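Local atomic coordinates of protein CT_858 (PDB entry 3DOR), a protein that probably acts as a serine-type endopeptidase and is the secreted chlamydial protease CPAF. Residues 407-410 with 411-414. Numbering follows the deposited sequence.
Sequences VDLQ and VAEY
Gln410 stacks its carboxamide on one face of the Tyr414 ring, one helical turn further on, OE1 over the centre and NE2 out toward the hydroxyl end, and the pair illustrates amide-on-aromatic stacking at spacing i to i+4. The two planes diverge by just 9°, and OE1 of Gln410 lies 3.5 Å from CE2 of Tyr414. The glutamine reaches it because CG lies anti to the backbone N (chi1 175°) and the chain then bends at chi2 (52°), folding the amide back over the ring. At the far end of the ring, Tyr414 OH is hydrogen-bonded to His446 NE2, which would limit how the ring can shift beneath the amide. The first backbone bonds of the helix hold this turn: Ala412 N to Asp408 O, Glu413 N to Leu409 O at 2.7 Å and Tyr414 N to Gln410 O. Beside them Leu409 CD2 meets Ala412 CB at 4.3 Å, while Glu413 OE2 forms a salt bridge with Lys416 NZ. Asp408 occupies the N-cap position without a side-chain capping bond; instead Asn391 OD1 accepts from Leu409 N, so helix 391-398 borders this end. The arrangement is that of the first turn of an alpha-helix, 409-428, within the S41 peptidase family region.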
loop_
_atom_site.group_PDB
_atom_site.type_symbol
_atom_site.label_atom_id
_atom_site.label_comp_id
_atom_site.label_asym_id
_atom_site.label_seq_id
_atom_site.Cartn_x
_atom_site.Cartn_y
_atom_site.Cartn_z
ATOM N N VAL B 407 -2.568 24.334 11.150
ATOM C CA VAL B 407 -1.195 24.090 11.586
ATOM C C VAL B 407 -0.631 25.280 12.358
ATOM O O VAL B 407 -0.750 26.434 11.938
ATOM C CB VAL B 407 -0.266 23.739 10.395
ATOM C CG1 VAL B 407 1.204 23.770 10.833
ATOM C CG2 VAL B 407 -0.618 22.342 9.874
ATOM N N ASP B 408 -0.003 24.957 13.485
ATOM C CA ASP B 408 0.577 25.916 14.422
ATOM C C ASP B 408 1.944 25.454 14.896
ATOM O O ASP B 408 2.379 24.360 14.571
ATOM C CB ASP B 408 -0.320 25.992 15.664
ATOM C CG ASP B 408 -0.829 27.364 15.913
ATOM O OD1 ASP B 408 -1.582 27.550 16.892
ATOM O OD2 ASP B 408 -0.470 28.258 15.120
ATOM N N LEU B 409 2.604 26.289 15.691
ATOM C CA LEU B 409 3.883 25.913 16.271
ATOM C C LEU B 409 3.462 24.876 17.324
ATOM O O LEU B 409 4.161 23.897 17.580
ATOM C CB LEU B 409 4.538 27.111 16.969
ATOM C CG LEU B 409 6.054 27.326 16.838
ATOM C CD1 LEU B 409 6.521 28.141 18.035
ATOM C CD2 LEU B 409 6.809 26.003 16.774
ATOM N N GLN B 410 2.297 25.114 17.920
ATOM C CA GLN B 410 1.739 24.219 18.931
ATOM C C GLN B 410 1.594 22.826 18.335
ATOM O O GLN B 410 1.885 21.821 18.982
ATOM C CB GLN B 410 0.369 24.731 19.395
ATOM C CG GLN B 410 -0.363 23.792 20.361
ATOM C CD GLN B 410 0.494 23.376 21.556
ATOM O OE1 GLN B 410 1.437 22.584 21.424
ATOM N NE2 GLN B 410 0.172 23.914 22.728
ATOM N N VAL B 411 1.149 22.781 17.087
ATOM C CA VAL B 411 0.975 21.525 16.384
ATOM C C VAL B 411 2.338 20.878 16.162
ATOM O O VAL B 411 2.505 19.677 16.405
ATOM C CB VAL B 411 0.243 21.752 15.038
ATOM C CG1 VAL B 411 0.312 20.507 14.176
ATOM C CG2 VAL B 411 -1.218 22.123 15.314
ATOM N N ALA B 412 3.312 21.670 15.721
ATOM C CA ALA B 412 4.659 21.153 15.490
ATOM C C ALA B 412 5.214 20.602 16.798
ATOM O O ALA B 412 5.796 19.524 16.824
ATOM C CB ALA B 412 5.574 22.257 14.945
ATOM N N GLU B 413 5.014 21.336 17.889
ATOM C CA GLU B 413 5.491 20.895 19.190
ATOM C C GLU B 413 4.802 19.611 19.639
ATOM O O GLU B 413 5.422 18.772 20.288
ATOM C CB GLU B 413 5.290 21.994 20.236
ATOM C CG GLU B 413 6.199 23.202 20.026
ATOM C CD GLU B 413 7.669 22.805 19.941
ATOM O OE1 GLU B 413 8.120 22.031 20.812
ATOM O OE2 GLU B 413 8.376 23.260 19.013
ATOM N N TYR B 414 3.523 19.457 19.302
ATOM C CA TYR B 414 2.796 18.242 19.665
ATOM C C TYR B 414 3.410 17.061 18.929
ATOM O O TYR B 414 3.640 16.007 19.518
ATOM C CB TYR B 414 1.314 18.339 19.279
ATOM C CG TYR B 414 0.426 19.046 20.277
ATOM C CD1 TYR B 414 -0.730 19.696 19.850
ATOM C CD2 TYR B 414 0.707 19.032 21.648
ATOM C CE1 TYR B 414 -1.589 20.310 20.750
ATOM C CE2 TYR B 414 -0.150 19.647 22.562
ATOM C CZ TYR B 414 -1.301 20.283 22.100
ATOM O OH TYR B 414 -2.181 20.889 22.974
#